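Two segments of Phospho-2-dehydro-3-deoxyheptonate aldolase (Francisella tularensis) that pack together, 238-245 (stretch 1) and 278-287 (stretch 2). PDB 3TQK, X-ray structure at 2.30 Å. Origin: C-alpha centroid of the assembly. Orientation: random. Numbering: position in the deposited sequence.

Stretch 1, residues 238-245: NFSKEHVD
Stretch 2 (278-287) SVLADICEQI

Stretch 2 is helical throughout (phi/psi near -63/-40). Stretch 1 enters as a loop, Phe239 at -94/-16 and Ser240, the N-cap, at -67/162, then turns helical from Lys241. CA-CA separations set the register: Phe239-Ile283 7.1 Å, Ser240-Asp282 7.1 Å, Lys241-Gln286 6.9 Å. The contact buries 329 Å², both sides summed.

One direct hydrogen bond crosses the interface: Gln286 NE2 donates to Phe239 O (3.0 Å, 160°). Gln286 (chi1 m, chi2 t, chi3 68°) points toward stretch 1, and NE2 also donates to Asp282 OD1 (2.9 Å, 143°), one turn earlier. An amide suits this buried site because its two N-H groups can serve two acceptors. Gln286 OE1 lies 3.5 Å from Val244 CG2.

Two waters extend the polar contact. Water 1 accepts from Lys241 N (2.9 Å) and donates to OD1 of Asp282 (2.6 Å; chi1 t, chi2 -71°, CA-to-CB toward stretch 1). Lys241 (t, p, t, t) is long enough to carry NZ to water 2 (3.0 Å), which donates to Gln286 O (2.8 Å).

Apolar packing centres on Phe239 (chi1 62°, chi2 -100°), directed toward stretch 2, which covers 103 Å² of it. Its broad face receives a methyl of buried Val279 (chi1 t): Val279 CG1 lies 3.8 Å from Phe239 CG and 4.2 Å from the ring centroid, 27° off the normal, a CH-pi contact.

Separately, the Asp282 carboxylate meets the ring edge, CG 3.7 Å from Phe239 CE2.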

ATOM      1  N   ASN A 238       5.063  -7.344  20.649  1.00 37.71           N
ATOM      2  CA  ASN A 238       5.313  -6.002  21.174  1.00 36.89           C
ATOM      3  C   ASN A 238       4.190  -5.485  22.079  1.00 35.54           C
ATOM      4  O   ASN A 238       3.818  -4.317  22.010  1.00 34.09           O
ATOM      5  CB  ASN A 238       5.612  -5.010  20.027  1.00 35.52           C
ATOM      6  CG  ASN A 238       4.506  -4.948  18.964  1.00 34.02           C
ATOM      7  OD1 ASN A 238       3.374  -5.399  19.178  1.00 33.19           O
ATOM      8  ND2 ASN A 238       4.839  -4.373  17.810  1.00 31.62           N
ATOM      9  N   PHE A 239       3.674  -6.365  22.933  1.00 36.32           N
ATOM     10  CA  PHE A 239       2.596  -6.026  23.862  1.00 35.57           C
ATOM     11  C   PHE A 239       3.111  -5.594  25.232  1.00 37.11           C
ATOM     12  O   PHE A 239       2.356  -5.007  26.002  1.00 36.62           O
ATOM     13  CB  PHE A 239       1.614  -7.201  24.021  1.00 35.99           C
ATOM     14  CG  PHE A 239       2.230  -8.448  24.604  1.00 37.24           C
ATOM     15  CD1 PHE A 239       2.601  -9.503  23.784  1.00 37.65           C
ATOM     16  CD2 PHE A 239       2.431  -8.568  25.970  1.00 38.24           C
ATOM     17  CE1 PHE A 239       3.169 -10.653  24.313  1.00 39.80           C
ATOM     18  CE2 PHE A 239       3.005  -9.709  26.508  1.00 40.31           C
ATOM     19  CZ  PHE A 239       3.374 -10.755  25.675  1.00 41.38           C
ATOM     20  N   SER A 240       4.381  -5.879  25.536  1.00 39.12           N
ATOM     21  CA  SER A 240       4.946  -5.597  26.860  1.00 40.93           C
ATOM     22  C   SER A 240       5.061  -4.112  27.180  1.00 40.29           C
ATOM     23  O   SER A 240       5.044  -3.268  26.295  1.00 38.93           O
ATOM     24  CB  SER A 240       6.339  -6.226  27.007  1.00 43.32           C
ATOM     25  OG  SER A 240       7.323  -5.466  26.321  1.00 43.49           O
ATOM     26  N   LYS A 241       5.206  -3.823  28.469  1.00 41.96           N
ATOM     27  CA  LYS A 241       5.416  -2.465  28.981  1.00 41.94           C
ATOM     28  C   LYS A 241       6.569  -1.755  28.266  1.00 42.20           C
ATOM     29  O   LYS A 241       6.416  -0.612  27.835  1.00 40.96           O
ATOM     30  CB  LYS A 241       5.670  -2.527  30.496  1.00 43.68           C
ATOM     31  CG  LYS A 241       5.938  -1.189  31.195  1.00 44.26           C
ATOM     32  CD  LYS A 241       4.723  -0.283  31.239  1.00 43.39           C
ATOM     33  CE  LYS A 241       4.875   0.777  32.338  1.00 45.18           C
ATOM     34  NZ  LYS A 241       3.695   1.690  32.450  1.00 43.97           N
ATOM     35  N   GLU A 242       7.707  -2.440  28.152  1.00 44.14           N
ATOM     36  CA  GLU A 242       8.885  -1.951  27.419  1.00 45.02           C
ATOM     37  C   GLU A 242       8.481  -1.374  26.053  1.00 42.43           C
ATOM     38  O   GLU A 242       8.839  -0.244  25.710  1.00 42.03           O
ATOM     39  CB  GLU A 242       9.893  -3.113  27.249  1.00 47.79           C
ATOM     40  CG  GLU A 242      11.202  -2.793  26.488  1.00 51.24           C
ATOM     41  CD  GLU A 242      11.719  -3.965  25.597  1.00 55.45           C
ATOM     42  OE1 GLU A 242      12.118  -5.026  26.153  1.00 57.40           O
ATOM     43  OE2 GLU A 242      11.741  -3.799  24.339  1.00 54.85           O
ATOM     44  N   HIS A 243       7.709  -2.151  25.298  1.00 40.66           N
ATOM     45  CA  HIS A 243       7.292  -1.792  23.943  1.00 38.10           C
ATOM     46  C   HIS A 243       6.269  -0.646  23.928  1.00 36.10           C
ATOM     47  O   HIS A 243       6.260   0.197  23.015  1.00 35.09           O
ATOM     48  CB  HIS A 243       6.708  -3.027  23.233  1.00 37.60           C
ATOM     49  CG  HIS A 243       7.731  -4.057  22.871  1.00 38.84           C
ATOM     50  ND1 HIS A 243       7.968  -5.180  23.640  1.00 40.48           N
ATOM     51  CD2 HIS A 243       8.599  -4.122  21.832  1.00 38.42           C
ATOM     52  CE1 HIS A 243       8.936  -5.889  23.087  1.00 42.10           C
ATOM     53  NE2 HIS A 243       9.335  -5.269  21.988  1.00 40.62           N
ATOM     54  N   VAL A 244       5.401  -0.618  24.931  1.00 35.14           N
ATOM     55  CA  VAL A 244       4.395   0.431  25.015  1.00 33.17           C
ATOM     56  C   VAL A 244       5.038   1.782  25.330  1.00 33.25           C
ATOM     57  O   VAL A 244       4.702   2.777  24.693  1.00 32.23           O
ATOM     58  CB  VAL A 244       3.296   0.088  26.044  1.00 33.04           C
ATOM     59  CG1 VAL A 244       2.326   1.247  26.191  1.00 30.44           C
ATOM     60  CG2 VAL A 244       2.566  -1.189  25.618  1.00 31.51           C
ATOM     61  N   ASP A 245       5.963   1.811  26.291  1.00 34.94           N
ATOM     62  CA  ASP A 245       6.741   3.024  26.613  1.00 35.43           C
ATOM     63  C   ASP A 245       7.469   3.563  25.382  1.00 35.28           C
ATOM     64  O   ASP A 245       7.490   4.771  25.162  1.00 34.78           O
ATOM     65  CB  ASP A 245       7.798   2.768  27.717  1.00 37.75           C
ATOM     66  CG  ASP A 245       7.199   2.577  29.107  1.00 38.15           C
ATOM     67  OD1 ASP A 245       6.033   2.938  29.338  1.00 37.65           O
ATOM     68  OD2 ASP A 245       7.919   2.063  29.987  1.00 41.28           O
ATOM     69  N   SER A 278      -3.533 -14.739  27.528  1.00 45.62           N
ATOM     70  CA  SER A 278      -2.335 -14.537  28.342  1.00 46.78           C
ATOM     71  C   SER A 278      -1.652 -13.227  27.957  1.00 44.56           C
ATOM     72  O   SER A 278      -1.102 -12.543  28.818  1.00 44.92           O
ATOM     73  CB  SER A 278      -1.383 -15.739  28.262  1.00 49.34           C
ATOM     74  OG  SER A 278      -0.623 -15.728  27.071  1.00 50.36           O
ATOM     75  N   VAL A 279      -1.703 -12.865  26.674  1.00 42.55           N
ATOM     76  CA  VAL A 279      -1.313 -11.523  26.240  1.00 40.27           C
ATOM     77  C   VAL A 279      -2.202 -10.478  26.927  1.00 38.92           C
ATOM     78  O   VAL A 279      -1.703  -9.468  27.414  1.00 38.40           O
ATOM     79  CB  VAL A 279      -1.384 -11.359  24.704  1.00 39.05           C
ATOM     80  CG1 VAL A 279      -1.247  -9.876  24.292  1.00 36.52           C
ATOM     81  CG2 VAL A 279      -0.311 -12.219  24.025  1.00 40.01           C
ATOM     82  N   LEU A 280      -3.509 -10.735  26.984  1.00 38.44           N
ATOM     83  CA  LEU A 280      -4.449  -9.833  27.670  1.00 36.96           C
ATOM     84  C   LEU A 280      -4.144  -9.678  29.163  1.00 38.18           C
ATOM     85  O   LEU A 280      -4.284  -8.585  29.714  1.00 37.08           O
ATOM     86  CB  LEU A 280      -5.894 -10.307  27.486  1.00 36.65           C
ATOM     87  CG  LEU A 280      -6.964  -9.334  27.989  1.00 34.83           C
ATOM     88  CD1 LEU A 280      -6.895  -7.999  27.254  1.00 31.62           C
ATOM     89  CD2 LEU A 280      -8.328  -9.943  27.841  1.00 33.61           C
ATOM     90  N   ALA A 281      -3.713 -10.759  29.809  1.00 40.06           N
ATOM     91  CA  ALA A 281      -3.344 -10.711  31.229  1.00 41.46           C
ATOM     92  C   ALA A 281      -2.216  -9.720  31.485  1.00 40.93           C
ATOM     93  O   ALA A 281      -2.238  -9.000  32.481  1.00 41.30           O
ATOM     94  CB  ALA A 281      -2.946 -12.103  31.737  1.00 43.87           C
ATOM     95  N   ASP A 282      -1.231  -9.692  30.594  1.00 40.65           N
ATOM     96  CA  ASP A 282      -0.123  -8.737  30.682  1.00 40.28           C
ATOM     97  C   ASP A 282      -0.638  -7.309  30.460  1.00 37.85           C
ATOM     98  O   ASP A 282      -0.236  -6.372  31.151  1.00 37.37           O
ATOM     99  CB  ASP A 282       0.948  -9.090  29.641  1.00 40.57           C
ATOM    100  CG  ASP A 282       2.258  -8.341  29.851  1.00 40.94           C
ATOM    101  OD1 ASP A 282       2.301  -7.119  29.612  1.00 40.43           O
ATOM    102  OD2 ASP A 282       3.261  -8.985  30.213  1.00 43.47           O
ATOM    103  N   ILE A 283      -1.536  -7.156  29.494  1.00 36.28           N
ATOM    104  CA  ILE A 283      -2.104  -5.841  29.171  1.00 34.56           C
ATOM    105  C   ILE A 283      -2.972  -5.292  30.319  1.00 34.54           C
ATOM    106  O   ILE A 283      -2.938  -4.102  30.616  1.00 33.65           O
ATOM    107  CB  ILE A 283      -2.915  -5.894  27.856  1.00 32.91           C
ATOM    108  CG1 ILE A 283      -1.982  -6.173  26.669  1.00 33.07           C
ATOM    109  CG2 ILE A 283      -3.674  -4.596  27.630  1.00 31.32           C
ATOM    110  CD1 ILE A 283      -2.691  -6.443  25.378  1.00 30.87           C
ATOM    111  N   CYS A 284      -3.745  -6.159  30.962  1.00 36.08           N
ATOM    112  CA  CYS A 284      -4.583  -5.745  32.091  1.00 36.65           C
ATOM    113  C   CYS A 284      -3.742  -5.259  33.263  1.00 38.04           C
ATOM    114  O   CYS A 284      -4.065  -4.237  33.876  1.00 37.64           O
ATOM    115  CB  CYS A 284      -5.510  -6.873  32.525  1.00 37.70           C
ATOM    116  SG  CYS A 284      -6.777  -7.183  31.301  1.00 36.61           S
ATOM    117  N   GLU A 285      -2.655  -5.970  33.557  1.00 39.79           N
ATOM    118  CA  GLU A 285      -1.739  -5.537  34.613  1.00 41.25           C
ATOM    119  C   GLU A 285      -1.219  -4.138  34.295  1.00 39.61           C
ATOM    120  O   GLU A 285      -1.115  -3.297  35.194  1.00 40.00           O
ATOM    121  CB  GLU A 285      -0.579  -6.533  34.801  1.00 43.35           C
ATOM    122  CG  GLU A 285       0.506  -6.102  35.807  1.00 45.95           C
ATOM    123  CD  GLU A 285       0.085  -6.183  37.287  1.00 49.04           C
ATOM    124  OE1 GLU A 285      -1.049  -6.623  37.601  1.00 49.15           O
ATOM    125  OE2 GLU A 285       0.920  -5.812  38.147  1.00 51.70           O
ATOM    126  N   GLN A 286      -0.904  -3.891  33.023  1.00 37.98           N
ATOM    127  CA  GLN A 286      -0.417  -2.579  32.604  1.00 36.55           C
ATOM    128  C   GLN A 286      -1.500  -1.520  32.744  1.00 35.06           C
ATOM    129  O   GLN A 286      -1.241  -0.431  33.252  1.00 34.76           O
ATOM    130  CB  GLN A 286       0.077  -2.601  31.160  1.00 35.57           C
ATOM    131  CG  GLN A 286       1.432  -3.236  30.960  1.00 37.19           C
ATOM    132  CD  GLN A 286       1.859  -3.176  29.508  1.00 36.77           C
ATOM    133  OE1 GLN A 286       2.124  -2.101  28.977  1.00 35.57           O
ATOM    134  NE2 GLN A 286       1.903  -4.330  28.851  1.00 37.08           N
ATOM    135  N   ILE A 287      -2.706  -1.847  32.286  1.00 34.33           N
ATOM    136  CA  ILE A 287      -3.854  -0.938  32.351  1.00 33.12           C
ATOM    137  C   ILE A 287      -4.129  -0.440  33.770  1.00 34.49           C
ATOM    138  O   ILE A 287      -4.558   0.700  33.969  1.00 33.33           O
ATOM    139  CB  ILE A 287      -5.114  -1.614  31.776  1.00 32.67           C
ATOM    140  CG1 ILE A 287      -5.016  -1.656  30.242  1.00 30.77           C
ATOM    141  CG2 ILE A 287      -6.375  -0.873  32.209  1.00 31.42           C
ATOM    142  CD1 ILE A 287      -6.020  -2.558  29.572  1.00 29.97           C
TER
HETATM  143  O   HOH W   1       4.435  -5.872  30.316  1.00  2.84           O
HETATM  144  O   HOH W   2       1.489   0.035  33.643  1.00 13.87           O